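Local coordinates for activator of Hsp90 ATPase homologue 1/2-like C-terminal domain-containing protein (Staphylococcus saprophyticus subsp. saprophyticus, PDB 3Q6A) that is of unknown function but belongs to the AHA1 family and probably adopts the Bet v 1-like fold, which often encloses a hydrophobic cavity, at residues Glu14-Phe17 against Glu18-Asp22; Glu24-Gly28 against Phe29-Ser33; Leu106-Lys109 against Glu110-Tyr114. All coordinates share one frame; numbering follows the deposited sequence.

Interaction 1. Residues Glu14-Phe17 against Glu18-Asp22; sequences ETVF and EAFVD
The short helix 13-21 ends here in a one-turn contact in which Val21 packs over one face of the Phe17 ring. Val21 CG1 makes a CH-pi contact, 4.2 Å from the centroid of the Phe17 ring. The nearest ring atom is Phe17 CZ, 3.8 Å from Val21 CG1. Phe17 CG stands anti to its own backbone N (chi1 175°), and this carries the ring along the helix toward Val21. The carboxylate of Glu18 comes to the same ring at its edge. Glu18 OE2 lies in the ring plane, 3.8 Å from Phe17 CD2, and the carboxylate plane is turned 51° from the ring. A bend at chi2 of Glu18 folds the chain back to that position. OE2 also forms a salt bridge with Arg37, which probably fixes the carboxylate.

In the Bet v 1-like fold, a helix following the first strand packs with the long C-terminal helix against an antiparallel sheet. Helix 13-21 fits that place. Phe20 meets Met115 and Leu119 of helix 102-125 and stands edge-to-face with Phe29. Val16 also reaches that helix, at Leu123, and its CG1 packs 4.3 Å from Phe20 CE1. Val16 O sits at the edge of the Phe20 ring, near its plane.

Glu18 N gives a straight bond to Glu14 O (2.9 Å, 163° at the hydrogen). Near the end of the helix the backbone bonds are mixed: Phe17 O accepts from Phe20 N, three residues on, and more weakly from Val21 N, four residues on. Phe20 N lies above the carbonyl plane of Phe17, 3.1 Å from Phe17 O. Asp22 then leaves helical geometry, and its OD1 takes a hydrogen bond from Glu24 N.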
loop_
_atom_site.group_PDB
_atom_site.type_symbol
_atom_site.label_atom_id
_atom_site.label_comp_id
_atom_site.label_asym_id
_atom_site.label_seq_id
_atom_site.Cartn_x
_atom_site.Cartn_y
_atom_site.Cartn_z
ATOM N N GLU D 14 -21.391 4.090 0.858
ATOM C CA GLU D 14 -21.719 5.348 0.199
ATOM C C GLU D 14 -20.575 6.333 0.349
ATOM O O GLU D 14 -20.202 7.021 -0.601
ATOM C CB GLU D 14 -22.986 5.986 0.795
ATOM C CG GLU D 14 -24.277 5.201 0.616
ATOM C CD GLU D 14 -24.326 3.947 1.463
ATOM O OE1 GLU D 14 -23.628 3.917 2.506
ATOM O OE2 GLU D 14 -25.070 3.005 1.091
ATOM N N THR D 15 -20.009 6.394 1.549
ATOM C CA THR D 15 -18.921 7.313 1.831
ATOM C C THR D 15 -17.667 7.009 1.015
ATOM O O THR D 15 -16.976 7.925 0.579
ATOM C CB THR D 15 -18.541 7.290 3.320
ATOM O OG1 THR D 15 -19.673 7.677 4.106
ATOM C CG2 THR D 15 -17.393 8.260 3.587
ATOM N N VAL D 16 -17.377 5.731 0.821
ATOM C CA VAL D 16 -16.202 5.344 0.044
ATOM C C VAL D 16 -16.453 5.681 -1.431
ATOM O O VAL D 16 -15.582 6.216 -2.110
ATOM C CB VAL D 16 -15.908 3.833 0.178
ATOM C CG1 VAL D 16 -14.677 3.468 -0.660
ATOM C CG2 VAL D 16 -15.665 3.473 1.655
ATOM N N PHE D 17 -17.653 5.371 -1.917
ATOM C CA PHE D 17 -18.024 5.653 -3.303
ATOM C C PHE D 17 -17.859 7.145 -3.560
ATOM O O PHE D 17 -17.248 7.552 -4.549
ATOM C CB PHE D 17 -19.480 5.235 -3.558
ATOM C CG PHE D 17 -19.997 5.602 -4.935
ATOM C CD1 PHE D 17 -19.761 4.773 -6.032
ATOM C CD2 PHE D 17 -20.712 6.781 -5.126
ATOM C CE1 PHE D 17 -20.235 5.119 -7.308
ATOM C CE2 PHE D 17 -21.187 7.137 -6.391
ATOM C CZ PHE D 17 -20.947 6.302 -7.481
ATOM N N GLU D 18 -18.389 7.958 -2.649
ATOM C CA GLU D 18 -18.308 9.403 -2.773
ATOM C C GLU D 18 -16.876 9.918 -2.806
ATOM O O GLU D 18 -16.594 10.931 -3.446
ATOM C CB GLU D 18 -19.053 10.089 -1.627
ATOM C CG GLU D 18 -20.577 10.040 -1.729
ATOM C CD GLU D 18 -21.127 10.745 -2.973
ATOM O OE1 GLU D 18 -20.809 11.935 -3.187
ATOM O OE2 GLU D 18 -21.879 10.102 -3.728
ATOM N N ALA D 19 -15.977 9.231 -2.101
ATOM C CA ALA D 19 -14.579 9.633 -2.057
ATOM C C ALA D 19 -13.963 9.687 -3.454
ATOM O O ALA D 19 -13.100 10.533 -3.716
ATOM C CB ALA D 19 -13.778 8.667 -1.156
ATOM N N PHE D 20 -14.403 8.801 -4.340
ATOM C CA PHE D 20 -13.877 8.771 -5.709
ATOM C C PHE D 20 -14.564 9.777 -6.639
ATOM O O PHE D 20 -13.898 10.603 -7.267
ATOM C CB PHE D 20 -14.034 7.378 -6.348
ATOM C CG PHE D 20 -13.093 6.311 -5.805
ATOM C CD1 PHE D 20 -13.416 5.574 -4.658
ATOM C CD2 PHE D 20 -11.905 6.013 -6.477
ATOM C CE1 PHE D 20 -12.567 4.552 -4.191
ATOM C CE2 PHE D 20 -11.046 4.994 -6.027
ATOM C CZ PHE D 20 -11.380 4.259 -4.879
ATOM N N VAL D 21 -15.894 9.709 -6.724
ATOM C CA VAL D 21 -16.644 10.578 -7.634
ATOM C C VAL D 21 -16.745 12.063 -7.292
ATOM O O VAL D 21 -16.962 12.887 -8.184
ATOM C CB VAL D 21 -18.091 10.047 -7.867
ATOM C CG1 VAL D 21 -18.060 8.588 -8.313
ATOM C CG2 VAL D 21 -18.927 10.206 -6.602
ATOM N N ASP D 22 -16.601 12.416 -6.021
ATOM C CA ASP D 22 -16.701 13.815 -5.618
ATOM C C ASP D 22 -15.407 14.580 -5.877
ATOM O O ASP D 22 -14.398 14.357 -5.210
ATOM C CB ASP D 22 -17.055 13.913 -4.139
ATOM C CG ASP D 22 -17.407 15.327 -3.715
ATOM O OD1 ASP D 22 -16.717 16.281 -4.140
ATOM O OD2 ASP D 22 -18.372 15.479 -2.941
#

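Interaction 2. Residues Glu24-Gly28 against Phe29-Ser33; sequences EKIGG and FWFSS
Ile26 packs against Phe29, Trp30 and Phe31, three consecutive aromatic residues that turn around it. Its CD1 touches the edge of the Phe31 ring, lying in the ring plane 3.6 Å from Phe31 CD2. The branch CG1 of Ile26 instead lies against the start of the Trp30 side chain, 3.9 Å from Trp30 CB. CG1 is anti to the backbone N (chi1 -164°), which leaves CG2 to lie 3.6 Å from Phe31 O. Trp30 and Phe31 also lie against each other. Phe31 CE2 sits 3.4 Å above the Trp30 ring plane, over its centre. In return Trp30 NE1 lies over a face of the Phe31 ring, toward its rim. NE1 donates its hydrogen bond to Ile133 O.

The segment is the connection between helix 13-21 and the edge strand 33-34 of the antiparallel sheet. At its far end Ser32 and Ser33 form a classic beta bulge opposite Arg47. Phe29 turns to helix 102-125, where its ring meets Met115, Cys118 and Leu119.

Ile26 O accepts two backbone bonds. Trp30 N approaches nearly along the C=O axis, at 2.9 Å from Ile26 O. Phe29 N comes from above the carbonyl plane with a straight N-H (172°). Gly27 CA makes a CA-H...O contact with Phe31 O at 3.0 Å.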
loop_
_atom_site.group_PDB
_atom_site.type_symbol
_atom_site.label_atom_id
_atom_site.label_comp_id
_atom_site.label_asym_id
_atom_site.label_seq_id
_atom_site.Cartn_x
_atom_site.Cartn_y
_atom_site.Cartn_z
ATOM N N GLU D 24 -14.212 17.131 -4.897
ATOM C CA GLU D 24 -13.590 17.697 -3.701
ATOM C C GLU D 24 -12.946 16.648 -2.796
ATOM O O GLU D 24 -12.123 16.988 -1.950
ATOM C CB GLU D 24 -14.625 18.464 -2.867
ATOM C CG GLU D 24 -15.599 19.319 -3.669
ATOM C CD GLU D 24 -16.456 20.211 -2.782
ATOM O OE1 GLU D 24 -17.065 19.696 -1.818
ATOM O OE2 GLU D 24 -16.518 21.430 -3.049
ATOM N N LYS D 25 -13.320 15.382 -2.973
ATOM C CA LYS D 25 -12.802 14.308 -2.119
ATOM C C LYS D 25 -11.596 13.539 -2.665
ATOM O O LYS D 25 -10.698 13.152 -1.907
ATOM C CB LYS D 25 -13.925 13.302 -1.806
ATOM C CG LYS D 25 -15.153 13.885 -1.094
ATOM C CD LYS D 25 -16.176 12.787 -0.828
ATOM C CE LYS D 25 -17.473 13.318 -0.230
ATOM N NZ LYS D 25 -17.288 13.926 1.110
ATOM N N ILE D 26 -11.573 13.324 -3.976
ATOM C CA ILE D 26 -10.498 12.553 -4.601
ATOM C C ILE D 26 -9.078 13.005 -4.254
ATOM O O ILE D 26 -8.163 12.177 -4.152
ATOM C CB ILE D 26 -10.669 12.523 -6.142
ATOM C CG1 ILE D 26 -9.797 11.420 -6.733
ATOM C CG2 ILE D 26 -10.300 13.886 -6.736
ATOM C CD1 ILE D 26 -10.397 10.731 -7.943
ATOM N N GLY D 27 -8.901 14.307 -4.054
ATOM C CA GLY D 27 -7.589 14.849 -3.739
ATOM C C GLY D 27 -6.955 14.348 -2.454
ATOM O O GLY D 27 -5.751 14.496 -2.241
ATOM N N GLY D 28 -7.758 13.746 -1.590
ATOM C CA GLY D 28 -7.214 13.267 -0.339
ATOM C C GLY D 28 -6.476 11.946 -0.446
ATOM O O GLY D 28 -5.828 11.539 0.516
ATOM N N PHE D 29 -6.567 11.268 -1.589
ATOM C CA PHE D 29 -5.896 9.972 -1.724
ATOM C C PHE D 29 -5.433 9.599 -3.142
ATOM O O PHE D 29 -4.671 8.654 -3.321
ATOM C CB PHE D 29 -6.818 8.870 -1.189
ATOM C CG PHE D 29 -8.046 8.635 -2.046
ATOM C CD1 PHE D 29 -8.084 7.580 -2.961
ATOM C CD2 PHE D 29 -9.138 9.495 -1.970
ATOM C CE1 PHE D 29 -9.193 7.379 -3.797
ATOM C CE2 PHE D 29 -10.254 9.310 -2.801
ATOM C CZ PHE D 29 -10.285 8.248 -3.717
ATOM N N TRP D 30 -5.891 10.327 -4.151
ATOM C CA TRP D 30 -5.508 9.993 -5.514
ATOM C C TRP D 30 -5.245 11.275 -6.303
ATOM O O TRP D 30 -4.464 12.116 -5.867
ATOM C CB TRP D 30 -6.621 9.163 -6.145
ATOM C CG TRP D 30 -6.212 8.333 -7.313
ATOM C CD1 TRP D 30 -4.981 8.275 -7.902
ATOM C CD2 TRP D 30 -7.044 7.415 -8.027
ATOM N NE1 TRP D 30 -5.000 7.374 -8.939
ATOM C CE2 TRP D 30 -6.257 6.834 -9.037
ATOM C CE3 TRP D 30 -8.386 7.030 -7.909
ATOM C CZ2 TRP D 30 -6.766 5.883 -9.927
ATOM C CZ3 TRP D 30 -8.891 6.093 -8.784
ATOM C CH2 TRP D 30 -8.083 5.527 -9.787
ATOM N N PHE D 31 -5.902 11.437 -7.446
ATOM C CA PHE D 31 -5.718 12.639 -8.261
ATOM C C PHE D 31 -5.901 13.916 -7.446
ATOM O O PHE D 31 -6.736 13.979 -6.534
ATOM C CB PHE D 31 -6.703 12.629 -9.429
ATOM C CG PHE D 31 -6.611 11.400 -10.279
ATOM C CD1 PHE D 31 -5.515 11.197 -11.116
ATOM C CD2 PHE D 31 -7.605 10.431 -10.233
ATOM C CE1 PHE D 31 -5.413 10.051 -11.890
ATOM C CE2 PHE D 31 -7.513 9.272 -11.007
ATOM C CZ PHE D 31 -6.413 9.082 -11.837
ATOM N N SER D 32 -5.110 14.929 -7.785
ATOM C CA SER D 32 -5.138 16.224 -7.110
ATOM C C SER D 32 -6.494 16.904 -7.290
ATOM O O SER D 32 -6.963 17.628 -6.406
ATOM C CB SER D 32 -4.052 17.134 -7.692
ATOM O OG SER D 32 -2.837 16.429 -7.867
ATOM N N SER D 33 -7.116 16.671 -8.440
ATOM C CA SER D 33 -8.406 17.279 -8.726
ATOM C C SER D 33 -9.122 16.597 -9.877
ATOM O O SER D 33 -8.503 15.907 -10.690
ATOM C CB SER D 33 -8.216 18.765 -9.055
ATOM O OG SER D 33 -7.376 18.924 -10.189
#

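Interaction 3. Residues Leu106-Lys109 against Glu110-Tyr114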
loop_
_atom_site.group_PDB
_atom_site.type_symbol
_atom_site.label_atom_id
_atom_site.label_comp_id
_atom_site.label_asym_id
_atom_site.label_seq_id
_atom_site.Cartn_x
_atom_site.Cartn_y
_atom_site.Cartn_z
ATOM N N LEU D 106 4.061 -6.053 -11.288
ATOM C CA LEU D 106 4.425 -5.632 -9.938
ATOM C C LEU D 106 4.233 -4.140 -9.745
ATOM O O LEU D 106 3.765 -3.697 -8.697
ATOM C CB LEU D 106 5.875 -6.022 -9.623
ATOM C CG LEU D 106 6.161 -7.520 -9.454
ATOM C CD1 LEU D 106 7.664 -7.785 -9.491
ATOM C CD2 LEU D 106 5.580 -7.989 -8.145
ATOM N N GLY D 107 4.599 -3.366 -10.759
ATOM C CA GLY D 107 4.462 -1.930 -10.672
ATOM C C GLY D 107 3.014 -1.495 -10.580
ATOM O O GLY D 107 2.685 -0.598 -9.811
ATOM N N GLN D 108 2.141 -2.108 -11.364
ATOM C CA GLN D 108 0.737 -1.729 -11.317
ATOM C C GLN D 108 0.122 -2.169 -9.991
ATOM O O GLN D 108 -0.638 -1.425 -9.381
ATOM C CB GLN D 108 -0.026 -2.340 -12.490
ATOM C CG GLN D 108 0.268 -1.632 -13.807
ATOM C CD GLN D 108 -0.194 -0.185 -13.801
ATOM O OE1 GLN D 108 -1.369 0.107 -14.042
ATOM N NE2 GLN D 108 0.725 0.729 -13.506
ATOM N N LYS D 109 0.456 -3.378 -9.556
ATOM C CA LYS D 109 -0.048 -3.878 -8.274
ATOM C C LYS D 109 0.306 -2.864 -7.177
ATOM O O LYS D 109 -0.526 -2.509 -6.331
ATOM C CB LYS D 109 0.581 -5.237 -7.960
ATOM C CG LYS D 109 0.023 -5.888 -6.690
ATOM C CD LYS D 109 -1.465 -6.271 -6.857
ATOM C CE LYS D 109 -1.997 -6.902 -5.555
ATOM N NZ LYS D 109 -3.438 -7.270 -5.696
ATOM N N GLU D 110 1.551 -2.405 -7.192
ATOM C CA GLU D 110 2.024 -1.428 -6.224
ATOM C C GLU D 110 1.135 -0.185 -6.264
ATOM O O GLU D 110 0.709 0.313 -5.234
ATOM C CB GLU D 110 3.462 -1.038 -6.557
ATOM C CG GLU D 110 4.036 0.041 -5.675
ATOM C CD GLU D 110 5.464 0.305 -6.029
ATOM O OE1 GLU D 110 5.702 0.767 -7.164
ATOM O OE2 GLU D 110 6.339 0.036 -5.195
ATOM N N GLY D 111 0.854 0.314 -7.462
ATOM C CA GLY D 111 0.031 1.511 -7.560
ATOM C C GLY D 111 -1.353 1.346 -6.945
ATOM O O GLY D 111 -1.839 2.232 -6.231
ATOM N N TRP D 112 -1.984 0.216 -7.228
ATOM C CA TRP D 112 -3.325 -0.063 -6.718
ATOM C C TRP D 112 -3.313 -0.227 -5.216
ATOM O O TRP D 112 -4.168 0.327 -4.531
ATOM C CB TRP D 112 -3.896 -1.324 -7.367
ATOM C CG TRP D 112 -4.301 -1.117 -8.798
ATOM C CD1 TRP D 112 -3.719 -1.670 -9.909
ATOM C CD2 TRP D 112 -5.346 -0.257 -9.273
ATOM N NE1 TRP D 112 -4.337 -1.199 -11.050
ATOM C CE2 TRP D 112 -5.338 -0.331 -10.687
ATOM C CE3 TRP D 112 -6.290 0.574 -8.641
ATOM C CZ2 TRP D 112 -6.236 0.392 -11.478
ATOM C CZ3 TRP D 112 -7.181 1.293 -9.431
ATOM C CH2 TRP D 112 -7.146 1.196 -10.834
ATOM N N VAL D 113 -2.326 -0.959 -4.697
ATOM C CA VAL D 113 -2.256 -1.156 -3.250
ATOM C C VAL D 113 -2.003 0.159 -2.541
ATOM O O VAL D 113 -2.626 0.450 -1.537
ATOM C CB VAL D 113 -1.141 -2.137 -2.860
ATOM C CG1 VAL D 113 -1.086 -2.278 -1.335
ATOM C CG2 VAL D 113 -1.408 -3.501 -3.514
ATOM N N TYR D 114 -1.072 0.951 -3.061
ATOM C CA TYR D 114 -0.787 2.239 -2.441
ATOM C C TYR D 114 -2.024 3.162 -2.464
ATOM O O TYR D 114 -2.387 3.746 -1.449
ATOM C CB TYR D 114 0.378 2.923 -3.162
ATOM C CG TYR D 114 0.804 4.197 -2.489
ATOM C CD1 TYR D 114 1.236 4.195 -1.163
ATOM C CD2 TYR D 114 0.748 5.417 -3.162
ATOM C CE1 TYR D 114 1.601 5.390 -0.517
ATOM C CE2 TYR D 114 1.112 6.617 -2.523
ATOM C CZ TYR D 114 1.535 6.591 -1.207
ATOM O OH TYR D 114 1.913 7.767 -0.585
#
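Trp112 and Val113 each bond back one turn along the long C-terminal helix 102-125, which packs across the antiparallel sheet of this probable Bet v 1-like fold. Four successive i to i+4 backbone bonds join the segments. Glu110 N donates to Leu106 O and Gly111 N to Gly107 O. Trp112 N gives a straight bond to Gln108 O (3.0 Å, 163°), and Val113 N another to Lys109 O (2.9 Å, 167°).

Gln108 O is also close to the indole. Trp112 CG is anti to the carbonyl carbon (chi1 -73°), which brings Trp112 CD1 to 3.1 Å from Gln108 O, an oblique approach to the ring. The polar atom of the indole is satisfied farther off: Trp112 NE1 donates to Glu94 OE1.

Lys109 bends at chi2 and then runs extended. Its aliphatic part crosses Val113, with Lys109 CE 4.0 Å from Val113 CG2. Beyond this contact, Lys109 NZ hydrogen-bonds Thr5 OG1 on strand 3-9. Lys109 NZ also forms a long, weak ion pair with Glu110 OE2 of the second subunit, and the reciprocal pair links Glu110 to Lys109 of that subunit. This face of the helix thus lies at the dimer contact. Val113 CG2 also lies close to the backbone, 3.1 Å from Lys109 O.

Overall arrangement
Interactions 1 and 2 follow each other along the chain and touch, with centres 11 Å apart. The end of helix 13-21 meets the loop after it: Ala19 O lies 3.2 Å from Phe29 CE2, and Phe20 O lies 3.6 Å from Ile26 CD1. Interaction 3 stands apart, on helix 102-125. Its centre is 18 Å from that of interaction 2 and 21 Å from that of interaction 1, and the nearest atoms are about 4 Å and 6 Å away. Met115, the residue after Tyr114 on the same helix, touches Phe20 of interaction 1 and Phe29 and Trp30 of interaction 2. Of the three, interaction 3 alone meets the second subunit.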